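Local atomic coordinates of erythromycin dehydratase (Saccharopolyspora erythraea, PDB entry 3EL6), a protein that probably removes water from beta-hydroxyacyl intermediates held on the acyl carrier protein, as a dehydratase domain of the polyketide synthase that builds the erythromycin macrolide core. Residues Val159-Arg164 against Gly288-Thr293; Gly113-Met118 against Ala143-Ser148; Ile177-His182 against Arg201-Lys206; Ala35-Leu40 against Glu221-His226. All blocks are in the same frame, centred on the assembly; numbering follows the deposited sequence.

Contact 1 (Val159-Arg164 against Gly288-Thr293)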
loop_
_atom_site.group_PDB
_atom_site.type_symbol
_atom_site.label_atom_id
_atom_site.label_comp_id
_atom_site.label_asym_id
_atom_site.label_seq_id
_atom_site.Cartn_x
_atom_site.Cartn_y
_atom_site.Cartn_z
ATOM N N VAL A 159 4.819 23.053 11.311
ATOM C CA VAL A 159 5.468 24.152 11.998
ATOM C C VAL A 159 4.466 25.277 12.216
ATOM O O VAL A 159 3.444 25.353 11.524
ATOM C CB VAL A 159 6.687 24.686 11.253
ATOM C CG1 VAL A 159 7.769 23.600 11.065
ATOM C CG2 VAL A 159 6.287 25.244 9.900
ATOM N N ALA A 160 4.732 26.139 13.203
ATOM C CA ALA A 160 3.755 27.143 13.566
ATOM C C ALA A 160 3.642 28.252 12.487
ATOM O O ALA A 160 4.608 28.569 11.829
ATOM C CB ALA A 160 4.162 27.799 14.896
ATOM N N ALA A 161 2.479 28.869 12.424
ATOM C CA ALA A 161 2.214 29.998 11.543
ATOM C C ALA A 161 2.712 31.285 12.182
ATOM O O ALA A 161 2.430 31.530 13.335
ATOM C CB ALA A 161 0.729 30.125 11.366
ATOM N N GLY A 162 3.413 32.114 11.428
ATOM C CA GLY A 162 3.564 33.528 11.858
ATOM C C GLY A 162 2.243 34.266 12.172
ATOM O O GLY A 162 1.126 33.746 12.020
ATOM N N PRO A 163 2.364 35.528 12.620
ATOM C CA PRO A 163 1.225 36.350 13.002
ATOM C C PRO A 163 0.572 36.925 11.716
ATOM O O PRO A 163 1.192 36.904 10.644
ATOM C CB PRO A 163 1.879 37.490 13.814
ATOM C CG PRO A 163 3.265 37.669 13.093
ATOM C CD PRO A 163 3.647 36.264 12.628
ATOM N N ARG A 164 -0.670 37.377 11.853
ATOM C CA ARG A 164 -1.412 38.062 10.798
ATOM C C ARG A 164 -0.634 39.255 10.270
ATOM O O ARG A 164 0.031 39.966 11.019
ATOM C CB ARG A 164 -2.751 38.519 11.350
ATOM C CG ARG A 164 -3.648 39.256 10.356
ATOM C CD ARG A 164 -4.967 39.577 11.018
ATOM N NE ARG A 164 -5.841 40.369 10.157
ATOM C CZ ARG A 164 -7.165 40.459 10.310
ATOM N NH1 ARG A 164 -7.783 39.812 11.300
ATOM N NH2 ARG A 164 -7.885 41.201 9.469
ATOM N N GLY A 288 -4.868 38.950 5.730
ATOM C CA GLY A 288 -3.484 38.881 6.221
ATOM C C GLY A 288 -3.146 37.598 6.994
ATOM O O GLY A 288 -2.008 37.436 7.430
ATOM N N HIS A 289 -4.090 36.679 7.177
ATOM C CA HIS A 289 -3.742 35.429 7.886
ATOM C C HIS A 289 -2.856 34.554 7.004
ATOM O O HIS A 289 -3.110 34.450 5.810
ATOM C CB HIS A 289 -4.979 34.619 8.209
ATOM C CG HIS A 289 -5.957 35.354 9.054
ATOM N ND1 HIS A 289 -7.216 35.701 8.604
ATOM C CD2 HIS A 289 -5.849 35.854 10.308
ATOM C CE1 HIS A 289 -7.852 36.356 9.562
ATOM N NE2 HIS A 289 -7.039 36.475 10.598
ATOM N N LEU A 290 -1.861 33.880 7.593
ATOM C CA LEU A 290 -0.915 33.100 6.802
ATOM C C LEU A 290 -1.646 31.852 6.309
ATOM O O LEU A 290 -2.390 31.183 7.064
ATOM C CB LEU A 290 0.277 32.658 7.670
ATOM C CG LEU A 290 1.444 32.023 6.923
ATOM C CD1 LEU A 290 2.087 32.972 5.904
ATOM C CD2 LEU A 290 2.509 31.438 7.884
ATOM N N VAL A 291 -1.410 31.527 5.040
ATOM C CA VAL A 291 -2.069 30.378 4.418
ATOM C C VAL A 291 -1.004 29.344 4.052
ATOM O O VAL A 291 -1.215 28.141 4.271
ATOM C CB VAL A 291 -2.898 30.794 3.150
ATOM C CG1 VAL A 291 -3.357 29.545 2.352
ATOM C CG2 VAL A 291 -4.140 31.625 3.602
ATOM N N ALA A 292 0.119 29.789 3.500
ATOM C CA ALA A 292 1.178 28.851 3.124
ATOM C C ALA A 292 2.523 29.558 2.984
ATOM O O ALA A 292 2.573 30.758 2.704
ATOM C CB ALA A 292 0.787 28.147 1.805
ATOM N N THR A 293 3.622 28.816 3.159
ATOM C CA THR A 293 4.965 29.293 2.819
ATOM C C THR A 293 5.719 28.274 2.018
ATOM O O THR A 293 5.396 27.058 2.076
ATOM C CB THR A 293 5.800 29.623 4.076
ATOM O OG1 THR A 293 5.993 28.436 4.870
ATOM C CG2 THR A 293 5.090 30.657 4.947
HETATM O O HOH W 1 0.407 36.424 8.078
#

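Contact 2 (Gly113-Met118 against Ala143-Ser148)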
loop_
_atom_site.group_PDB
_atom_site.type_symbol
_atom_site.label_atom_id
_atom_site.label_comp_id
_atom_site.label_asym_id
_atom_site.label_seq_id
_atom_site.Cartn_x
_atom_site.Cartn_y
_atom_site.Cartn_z
ATOM N N GLY A 113 -6.678 10.211 -20.191
ATOM C CA GLY A 113 -6.551 10.484 -18.739
ATOM C C GLY A 113 -5.303 9.803 -18.193
ATOM O O GLY A 113 -4.548 9.193 -18.946
ATOM N N ALA A 114 -5.079 9.893 -16.886
ATOM C CA ALA A 114 -3.888 9.292 -16.274
ATOM C C ALA A 114 -4.252 8.746 -14.917
ATOM O O ALA A 114 -5.120 9.314 -14.224
ATOM C CB ALA A 114 -2.770 10.355 -16.156
ATOM N N LEU A 115 -3.669 7.598 -14.540
ATOM C CA LEU A 115 -3.812 7.109 -13.183
ATOM C C LEU A 115 -2.670 7.714 -12.392
ATOM O O LEU A 115 -1.592 7.976 -12.933
ATOM C CB LEU A 115 -3.714 5.557 -13.152
ATOM C CG LEU A 115 -4.835 4.848 -13.873
ATOM C CD1 LEU A 115 -4.490 3.374 -14.214
ATOM C CD2 LEU A 115 -6.029 4.899 -12.990
ATOM N N LEU A 116 -2.886 7.877 -11.090
ATOM C CA LEU A 116 -1.912 8.459 -10.179
ATOM C C LEU A 116 -1.761 7.483 -9.014
ATOM O O LEU A 116 -2.736 6.797 -8.614
ATOM C CB LEU A 116 -2.487 9.745 -9.555
ATOM C CG LEU A 116 -2.778 10.797 -10.611
ATOM C CD1 LEU A 116 -3.703 11.903 -9.955
ATOM C CD2 LEU A 116 -1.470 11.304 -11.128
ATOM N N ARG A 117 -0.546 7.402 -8.487
ATOM C CA ARG A 117 -0.306 6.552 -7.297
ATOM C C ARG A 117 0.759 7.228 -6.447
ATOM O O ARG A 117 1.844 7.580 -6.946
ATOM C CB ARG A 117 0.079 5.138 -7.779
ATOM C CG ARG A 117 0.542 4.135 -6.684
ATOM C CD ARG A 117 -0.437 3.067 -6.169
ATOM N NE ARG A 117 -1.664 2.694 -6.848
ATOM C CZ ARG A 117 -1.854 1.520 -7.424
ATOM N NH1 ARG A 117 -0.845 0.622 -7.473
ATOM N NH2 ARG A 117 -3.012 1.242 -8.002
ATOM N N MET A 118 0.457 7.489 -5.165
ATOM C CA MET A 118 1.435 8.059 -4.262
ATOM C C MET A 118 1.725 7.025 -3.181
ATOM O O MET A 118 0.808 6.377 -2.720
ATOM C CB MET A 118 0.905 9.336 -3.579
ATOM C CG MET A 118 0.813 10.519 -4.485
ATOM S SD MET A 118 0.343 11.858 -3.408
ATOM C CE MET A 118 -1.364 11.438 -2.991
ATOM N N ALA A 143 -3.658 -4.120 -12.946
ATOM C CA ALA A 143 -2.433 -4.957 -13.123
ATOM C C ALA A 143 -1.693 -4.531 -14.391
ATOM O O ALA A 143 -0.480 -4.719 -14.513
ATOM C CB ALA A 143 -2.751 -6.461 -13.157
ATOM N N ASP A 144 -2.412 -3.924 -15.329
ATOM C CA ASP A 144 -1.816 -3.499 -16.597
ATOM C C ASP A 144 -1.133 -2.128 -16.574
ATOM O O ASP A 144 -0.539 -1.728 -17.579
ATOM C CB ASP A 144 -2.869 -3.507 -17.704
ATOM C CG ASP A 144 -3.337 -4.905 -18.062
ATOM O OD1 ASP A 144 -2.533 -5.875 -18.008
ATOM O OD2 ASP A 144 -4.531 -5.009 -18.415
ATOM N N ALA A 145 -1.171 -1.422 -15.435
ATOM C CA ALA A 145 -0.752 -0.020 -15.395
ATOM C C ALA A 145 0.756 0.105 -15.650
ATOM O O ALA A 145 1.568 -0.546 -14.982
ATOM C CB ALA A 145 -1.088 0.605 -14.026
ATOM N N GLN A 146 1.126 0.939 -16.601
ATOM C CA GLN A 146 2.529 1.142 -16.906
ATOM C C GLN A 146 3.099 2.318 -16.135
ATOM O O GLN A 146 3.396 3.370 -16.706
ATOM C CB GLN A 146 2.696 1.321 -18.413
ATOM C CG GLN A 146 2.211 0.028 -19.140
ATOM C CD GLN A 146 2.362 0.056 -20.681
ATOM O OE1 GLN A 146 2.999 0.936 -21.272
ATOM N NE2 GLN A 146 1.815 -0.956 -21.316
ATOM N N TRP A 147 3.278 2.142 -14.830
ATOM C CA TRP A 147 3.746 3.224 -13.963
ATOM C C TRP A 147 5.074 3.794 -14.360
ATOM O O TRP A 147 5.982 3.044 -14.724
ATOM C CB TRP A 147 3.839 2.721 -12.520
ATOM C CG TRP A 147 2.516 2.189 -11.975
ATOM C CD1 TRP A 147 2.191 0.894 -11.627
ATOM C CD2 TRP A 147 1.394 2.991 -11.634
ATOM N NE1 TRP A 147 0.901 0.850 -11.095
ATOM C CE2 TRP A 147 0.386 2.128 -11.130
ATOM C CE3 TRP A 147 1.144 4.372 -11.726
ATOM C CZ2 TRP A 147 -0.870 2.608 -10.703
ATOM C CZ3 TRP A 147 -0.094 4.834 -11.350
ATOM C CH2 TRP A 147 -1.078 3.975 -10.818
ATOM N N SER A 148 5.190 5.122 -14.291
ATOM C CA SER A 148 6.445 5.816 -14.428
ATOM C C SER A 148 6.536 6.789 -13.251
ATOM O O SER A 148 5.530 7.341 -12.853
ATOM C CB SER A 148 6.456 6.674 -15.701
ATOM O OG SER A 148 7.806 7.014 -15.988
#

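Contact 3 (Ile177-His182 against Arg201-Lys206)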
loop_
_atom_site.group_PDB
_atom_site.type_symbol
_atom_site.label_atom_id
_atom_site.label_comp_id
_atom_site.label_asym_id
_atom_site.label_seq_id
_atom_site.Cartn_x
_atom_site.Cartn_y
_atom_site.Cartn_z
ATOM N N ILE A 177 2.788 46.553 -11.392
ATOM C CA ILE A 177 3.273 45.825 -12.548
ATOM C C ILE A 177 2.121 45.703 -13.533
ATOM O O ILE A 177 1.112 45.028 -13.236
ATOM C CB ILE A 177 3.744 44.394 -12.162
ATOM C CG1 ILE A 177 4.792 44.473 -11.034
ATOM C CG2 ILE A 177 4.265 43.696 -13.418
ATOM C CD1 ILE A 177 5.325 43.082 -10.533
ATOM N N PRO A 178 2.201 46.396 -14.678
ATOM C CA PRO A 178 1.005 46.255 -15.555
ATOM C C PRO A 178 0.885 44.808 -16.115
ATOM O O PRO A 178 1.883 44.256 -16.550
ATOM C CB PRO A 178 1.312 47.235 -16.718
ATOM C CG PRO A 178 2.197 48.298 -16.054
ATOM C CD PRO A 178 3.098 47.486 -15.131
ATOM N N LEU A 179 -0.309 44.230 -16.091
ATOM C CA LEU A 179 -0.480 42.800 -16.465
ATOM C C LEU A 179 -1.116 42.587 -17.849
ATOM O O LEU A 179 -1.316 41.456 -18.283
ATOM C CB LEU A 179 -1.311 42.088 -15.399
ATOM C CG LEU A 179 -0.593 41.910 -14.034
ATOM C CD1 LEU A 179 -1.552 41.390 -12.938
ATOM C CD2 LEU A 179 0.613 41.010 -14.221
ATOM N N ASP A 180 -1.405 43.675 -18.562
ATOM C CA ASP A 180 -2.243 43.595 -19.764
ATOM C C ASP A 180 -1.835 42.551 -20.804
ATOM O O ASP A 180 -2.664 41.722 -21.229
ATOM C CB ASP A 180 -2.452 44.997 -20.348
ATOM C CG ASP A 180 -2.686 46.012 -19.254
ATOM O OD1 ASP A 180 -1.718 46.697 -18.807
ATOM O OD2 ASP A 180 -3.841 46.049 -18.762
ATOM N N ASP A 181 -0.598 42.544 -21.240
ATOM C CA ASP A 181 -0.285 41.499 -22.215
ATOM C C ASP A 181 0.561 40.392 -21.583
ATOM O O ASP A 181 1.349 39.732 -22.259
ATOM C CB ASP A 181 0.436 42.082 -23.421
ATOM C CG ASP A 181 1.579 42.976 -23.012
ATOM O OD1 ASP A 181 2.424 42.496 -22.192
ATOM O OD2 ASP A 181 1.607 44.156 -23.490
ATOM N N HIS A 182 0.415 40.221 -20.276
ATOM C CA HIS A 182 1.216 39.195 -19.582
ATOM C C HIS A 182 0.991 37.818 -20.212
ATOM O O HIS A 182 1.945 37.157 -20.584
ATOM C CB HIS A 182 0.878 39.167 -18.078
ATOM C CG HIS A 182 1.596 38.079 -17.333
ATOM N ND1 HIS A 182 2.929 38.160 -17.007
ATOM C CD2 HIS A 182 1.184 36.850 -16.930
ATOM C CE1 HIS A 182 3.305 37.046 -16.385
ATOM N NE2 HIS A 182 2.259 36.234 -16.328
ATOM N N ARG A 201 -4.308 38.482 -10.633
ATOM C CA ARG A 201 -5.367 39.514 -10.762
ATOM C C ARG A 201 -4.745 40.945 -10.639
ATOM O O ARG A 201 -5.259 41.936 -11.213
ATOM C CB ARG A 201 -6.435 39.336 -9.703
ATOM C CG ARG A 201 -7.156 37.965 -9.716
ATOM C CD ARG A 201 -7.954 37.684 -11.044
ATOM N NE ARG A 201 -8.257 36.236 -11.074
ATOM C CZ ARG A 201 -8.668 35.555 -12.130
ATOM N NH1 ARG A 201 -9.023 36.202 -13.242
ATOM N NH2 ARG A 201 -8.782 34.227 -12.055
ATOM N N ALA A 202 -3.670 41.058 -9.856
ATOM C CA ALA A 202 -2.963 42.361 -9.697
ATOM C C ALA A 202 -1.545 42.085 -9.220
ATOM O O ALA A 202 -1.315 41.037 -8.590
ATOM C CB ALA A 202 -3.710 43.216 -8.650
ATOM N N ALA A 203 -0.573 42.938 -9.563
ATOM C CA ALA A 203 0.774 42.688 -9.086
ATOM C C ALA A 203 1.527 44.021 -8.936
ATOM O O ALA A 203 1.204 45.024 -9.620
ATOM C CB ALA A 203 1.539 41.805 -10.064
ATOM N N TRP A 204 2.534 43.995 -8.073
ATOM C CA TRP A 204 3.357 45.190 -7.757
ATOM C C TRP A 204 4.767 44.696 -7.484
ATOM O O TRP A 204 4.943 43.518 -7.137
ATOM C CB TRP A 204 2.870 45.874 -6.498
ATOM C CG TRP A 204 1.463 46.427 -6.546
ATOM C CD1 TRP A 204 1.065 47.695 -6.917
ATOM C CD2 TRP A 204 0.263 45.730 -6.138
ATOM N NE1 TRP A 204 -0.306 47.807 -6.783
ATOM C CE2 TRP A 204 -0.823 46.627 -6.304
ATOM C CE3 TRP A 204 0.007 44.425 -5.667
ATOM C CZ2 TRP A 204 -2.141 46.273 -6.005
ATOM C CZ3 TRP A 204 -1.321 44.067 -5.371
ATOM C CH2 TRP A 204 -2.369 44.997 -5.538
ATOM N N ARG A 205 5.763 45.580 -7.576
ATOM C CA ARG A 205 7.143 45.182 -7.392
ATOM C C ARG A 205 7.814 46.218 -6.543
ATOM O O ARG A 205 7.461 47.394 -6.610
ATOM C CB ARG A 205 7.821 45.122 -8.746
ATOM C CG ARG A 205 9.246 44.654 -8.710
ATOM C CD ARG A 205 9.615 43.955 -10.016
ATOM N NE ARG A 205 11.042 43.647 -10.045
ATOM C CZ ARG A 205 11.682 43.205 -11.122
ATOM N NH1 ARG A 205 11.006 43.008 -12.246
ATOM N NH2 ARG A 205 12.993 42.961 -11.073
ATOM N N LYS A 206 8.737 45.776 -5.709
ATOM C CA LYS A 206 9.588 46.659 -4.922
ATOM C C LYS A 206 10.971 45.990 -4.872
ATOM O O LYS A 206 11.083 44.864 -4.396
ATOM C CB LYS A 206 9.041 46.816 -3.521
ATOM C CG LYS A 206 9.832 47.860 -2.732
ATOM C CD LYS A 206 9.767 47.602 -1.255
ATOM C CE LYS A 206 8.374 47.816 -0.721
ATOM N NZ LYS A 206 8.370 47.484 0.738
HETATM O O HOH W 2 -1.089 44.840 -11.696
#

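Contact 4 (Ala35-Leu40 against Glu221-His226)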
loop_
_atom_site.group_PDB
_atom_site.type_symbol
_atom_site.label_atom_id
_atom_site.label_comp_id
_atom_site.label_asym_id
_atom_site.label_seq_id
_atom_site.Cartn_x
_atom_site.Cartn_y
_atom_site.Cartn_z
ATOM N N ALA A 35 -11.165 8.417 -0.352
ATOM C CA ALA A 35 -10.305 9.573 -0.224
ATOM C C ALA A 35 -11.206 10.752 -0.495
ATOM O O ALA A 35 -12.089 10.687 -1.362
ATOM C CB ALA A 35 -9.177 9.478 -1.250
ATOM N N GLU A 36 -11.022 11.820 0.253
ATOM C CA GLU A 36 -11.837 13.005 0.108
ATOM C C GLU A 36 -11.280 13.941 -0.984
ATOM O O GLU A 36 -11.993 14.777 -1.569
ATOM C CB GLU A 36 -11.851 13.732 1.446
ATOM C CG GLU A 36 -12.762 13.111 2.480
ATOM C CD GLU A 36 -14.232 13.419 2.210
ATOM O OE1 GLU A 36 -14.809 12.871 1.222
ATOM O OE2 GLU A 36 -14.814 14.220 2.998
ATOM N N HIS A 37 -10.002 13.816 -1.280
ATOM C CA HIS A 37 -9.417 14.725 -2.264
ATOM C C HIS A 37 -10.071 14.505 -3.619
ATOM O O HIS A 37 -10.251 13.390 -4.045
ATOM C CB HIS A 37 -7.936 14.422 -2.375
ATOM C CG HIS A 37 -7.177 15.403 -3.188
ATOM N ND1 HIS A 37 -7.137 15.352 -4.555
ATOM C CD2 HIS A 37 -6.345 16.399 -2.819
ATOM C CE1 HIS A 37 -6.356 16.316 -5.006
ATOM N NE2 HIS A 37 -5.854 16.960 -3.970
ATOM N N PRO A 38 -10.399 15.575 -4.330
ATOM C CA PRO A 38 -11.071 15.407 -5.644
ATOM C C PRO A 38 -10.379 14.477 -6.658
ATOM O O PRO A 38 -11.077 13.892 -7.514
ATOM C CB PRO A 38 -11.071 16.831 -6.227
ATOM C CG PRO A 38 -10.964 17.734 -5.047
ATOM C CD PRO A 38 -10.166 16.986 -3.983
ATOM N N LEU A 39 -9.047 14.376 -6.617
ATOM C CA LEU A 39 -8.300 13.561 -7.580
ATOM C C LEU A 39 -8.012 12.135 -7.058
ATOM O O LEU A 39 -7.571 11.266 -7.810
ATOM C CB LEU A 39 -7.044 14.274 -8.100
ATOM C CG LEU A 39 -7.267 15.711 -8.554
ATOM C CD1 LEU A 39 -5.932 16.354 -8.992
ATOM C CD2 LEU A 39 -8.319 15.774 -9.696
ATOM N N LEU A 40 -8.333 11.875 -5.809
ATOM C CA LEU A 40 -7.991 10.574 -5.225
ATOM C C LEU A 40 -9.210 9.682 -5.145
ATOM O O LEU A 40 -10.356 10.172 -5.094
ATOM C CB LEU A 40 -7.368 10.699 -3.833
ATOM C CG LEU A 40 -6.013 11.391 -3.889
ATOM C CD1 LEU A 40 -5.455 11.506 -2.465
ATOM C CD2 LEU A 40 -5.055 10.615 -4.878
ATOM N N GLU A 221 -14.439 21.159 -3.358
ATOM C CA GLU A 221 -13.731 21.268 -2.102
ATOM C C GLU A 221 -12.871 19.999 -1.941
ATOM O O GLU A 221 -13.074 18.956 -2.605
ATOM C CB GLU A 221 -14.689 21.489 -0.912
ATOM C CG GLU A 221 -13.995 21.710 0.521
ATOM C CD GLU A 221 -12.840 22.795 0.601
ATOM O OE1 GLU A 221 -11.704 22.543 0.141
ATOM O OE2 GLU A 221 -13.065 23.872 1.198
ATOM N N GLY A 222 -11.922 20.075 -1.042
ATOM C CA GLY A 222 -11.221 18.867 -0.695
ATOM C C GLY A 222 -9.786 18.925 -1.136
ATOM O O GLY A 222 -9.007 18.081 -0.712
ATOM N N TYR A 223 -9.408 19.943 -1.909
ATOM C CA TYR A 223 -7.967 20.142 -2.187
ATOM C C TYR A 223 -7.238 20.615 -0.924
ATOM O O TYR A 223 -7.844 21.272 -0.070
ATOM C CB TYR A 223 -7.687 21.138 -3.311
ATOM C CG TYR A 223 -8.183 20.703 -4.662
ATOM C CD1 TYR A 223 -7.478 19.789 -5.405
ATOM C CD2 TYR A 223 -9.358 21.226 -5.201
ATOM C CE1 TYR A 223 -7.911 19.367 -6.653
ATOM C CE2 TYR A 223 -9.799 20.800 -6.465
ATOM C CZ TYR A 223 -9.069 19.890 -7.162
ATOM O OH TYR A 223 -9.482 19.487 -8.403
ATOM N N ALA A 224 -5.938 20.315 -0.824
ATOM C CA ALA A 224 -5.154 20.817 0.306
ATOM C C ALA A 224 -4.848 22.254 -0.001
ATOM O O ALA A 224 -5.102 23.116 0.825
ATOM C CB ALA A 224 -3.853 20.016 0.491
ATOM N N PHE A 225 -4.348 22.513 -1.206
ATOM C CA PHE A 225 -4.183 23.883 -1.761
ATOM C C PHE A 225 -4.559 23.726 -3.250
ATOM O O PHE A 225 -3.811 23.132 -4.021
ATOM C CB PHE A 225 -2.720 24.340 -1.694
ATOM C CG PHE A 225 -2.516 25.855 -1.927
ATOM C CD1 PHE A 225 -1.909 26.639 -0.944
ATOM C CD2 PHE A 225 -2.914 26.469 -3.127
ATOM C CE1 PHE A 225 -1.702 28.037 -1.143
ATOM C CE2 PHE A 225 -2.707 27.847 -3.359
ATOM C CZ PHE A 225 -2.125 28.643 -2.367
ATOM N N HIS A 226 -5.711 24.243 -3.647
ATOM C CA HIS A 226 -6.163 24.083 -5.054
ATOM C C HIS A 226 -5.053 24.232 -6.060
ATOM O O HIS A 226 -4.364 25.273 -6.113
ATOM C CB HIS A 226 -7.289 25.127 -5.366
ATOM C CG HIS A 226 -8.086 24.765 -6.584
ATOM N ND1 HIS A 226 -7.523 24.666 -7.820
ATOM C CD2 HIS A 226 -9.382 24.364 -6.718
ATOM C CE1 HIS A 226 -8.441 24.277 -8.696
ATOM N NE2 HIS A 226 -9.584 24.094 -8.046
#

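Contact 1 (Val159-Arg164 against Gly288-Thr293)
Arg164 stretches along Gly288 and His289 where the linker between the two halves of the double hotdog fold passes the start of strand 290-299. Its CA makes a CA-H...O contact of 3.5 Å with Gly288 O, and its CB stands farther from that oxygen. CG rests on the same peptide, 3.8 Å from Gly288 C, a closeness that suits glycine, which also accepts the positive phi found here. With CG trans to the backbone N (chi1 -180°) and the chain extended to NE, Arg164 leaves the peptide and runs on to the imidazole: CD lies 3.8 Å from His289 NE2. NE and CZ follow at slightly greater range. At the tip, NH1 is 3.5 Å from His289 NE2, with the guanidinium and ring planes 60° apart and His289 CE1 over one face of the guanidinium.

The other part of the contact is apolar. Leu290, whose branched end reaches the linker backbone, puts CD2 4.1 Å from Ala161 CB and 3.7 Å from Gly162 N. Between the polar and apolar parts a water joins the two backbones, donating one hydrogen to Pro163 O and the other to Gly288 O, each at 2.7 Å.

Contact 2 (Gly113-Met118 against Ala143-Ser148)
Leu115 and Arg117 lie on strand 114-123, and their CA atoms stay 8.1 and 8.5 Å from those of Ala145 and Trp147, too far for backbone pairing. Strand 129-137 runs between strands 114-123 and 148-156, so side chains must bridge the gap. An inverse gamma turn centred on Gln146, with a weak bond from Trp147 N to Ala145 O, precedes the tryptophan, whose indole reaches across.

Arg117 CB sits over the six-membered ring of Trp147, 3.8 Å from its centroid, a CH-pi contact. Beyond CG the arginine bends sharply, with chi2 101° and a nearly eclipsed chi3 of 16°. This folds the guanidinium back, and Trp147 CZ2 lies 3.6 Å from Arg117 CZ, over the centre of one guanidinium face, the planes inclined by 51°. Leu115 CB packs 3.9 Å from Trp147 CH2, while its CD1 touches Ala145 CB at 4.4 Å.

The N-H groups of Arg117 look elsewhere: NH1 bonds to Asp45 O of the second subunit, where Pro47 packs on Trp147. NH2 bonds weakly to Gly31 O of that subunit, and NE weakly to Thr55 OG1 of its own chain. The indole thus backs a buried arginine, its charge probably eased by the second subunit's two carbonyls.

Contact 3 (Ile177-His182 against Arg201-Lys206)
Ile177 and Ala203 bring together flat groups that are peptides rather than rings. The peptide carbonyl of Trp204 carries the isoleucine on one face: CG1 and CD1 both stand above its plane, with CD1 3.4 Å from Trp204 O and CG1 3.6 Å from Trp204 C. Chi1 of -55° sets CG1 trans to its own carbonyl carbon, and the extended chi2 then carries CD1 across strand 200-206, over the Trp204 carbonyl and 3.7 Å from Arg205 CB. The indole of Trp204 turns off the other way and meets the ring of Trp169 with planes nearly perpendicular.

Ile177 N donates to Ala203 O over 2.8 Å. The bond is almost straight at hydrogen (172°), although the donor rises 41° out of the carbonyl plane. The return bond of a regular antiparallel pair is replaced by a water, which donates to Ile177 O (2.7 Å) and accepts from Ala203 N (2.9 Å). Leu179 extends CD1 to 3.7 Å from Ala202 CA, and the short methyl of Ala203 lets both Ile177 and Leu179 pack against it. Arg205 gives only the root of its side chain to the contact, since its guanidinium goes to a salt bridge with Asp208.

Past Leu179 the chain swings into a type I turn, closed by His182 N to Leu179 O, and enters helix 182-188. The whole is an antiparallel edge pairing of the second hotdog, strand 175-176 beside 200-206: Val175 pairs with Arg205, and Ile177 and Ala203 share one direct bond and one water-mediated link.

Contact 4 (Ala35-Leu40 against Glu221-His226)
The type I turn from His37 to Leu40, which leads into strand 40-45 of the first hotdog, lodges against Gly222 and Tyr223 in the loop before helix 227-235 of the second, so the contact lies on the seam between the halves. Its touching parts, residues 36-39 and 221-224, run 81° apart end to end. The second loop ends on His226, the first residue of the HPxxxD sequence motif of polyketide synthase dehydratases.

Pro38 packs closely: its CG stands over the centre of the Tyr223 ring, 3.6 Å from the centroid and 13° off the normal, a CH-pi contact. The same CG is 3.5 Å from Glu221 O, and Pro38 CD lies 3.5 Å from Gly222 C. Glycine suits position 222 because its phi is positive and a CB would be directed at Glu36 O and Pro38 CD. Tyr223 also turns an edge to the face of His37, an offset edge-to-face pair with planes at 85°, in which Tyr223 CD1 is 3.6 Å from His37 NE2. Leu39 CG adds an apolar touch, 4.2 Å from Tyr223 CE1.

Both imidazole nitrogens of His37 are engaged, which fixes the rotation of its ring. ND1 accepts from Leu39 N at 3.0 Å, within the turn. NE2 bonds to OD2 of Asp84 on helix 79-93, while OD1 of that carboxylate receives Phe225 N and, weakly, Ala224 N. Asp84 thereby ties the first hotdog's turn to the second hotdog's loop. Since ND1 acts as acceptor, the pattern is consistent with a proton on NE2, and the nearby carboxylate would probably strengthen that bond.

Overall arrangement
Contacts 2 and 3 lie on opposite sides of the chain's centre, their own centres 39 Å apart. Contact 2, on strand 114-123, belongs to the first hotdog; contact 3, on strand 200-206, to the second, as does strand 290-299 of contact 1. The loop closed by contact 4 contains contacts 2 and 3. Contact 1 crosses contact 4 along the chain; contact 3 is nested inside contact 1, and contact 2 closes before contact 1 opens. Contact 4 joins two neighbours: Leu40 CD1 meets Met118 CE of contact 2 at 4.1 Å, and Phe225 CE1 meets Ala292 CB of contact 1 at 3.9 Å. Leu85 of helix 79-93 packs on contacts 2 and 4. Contact 3 remains about 11 Å from contact 4 between nearest atoms.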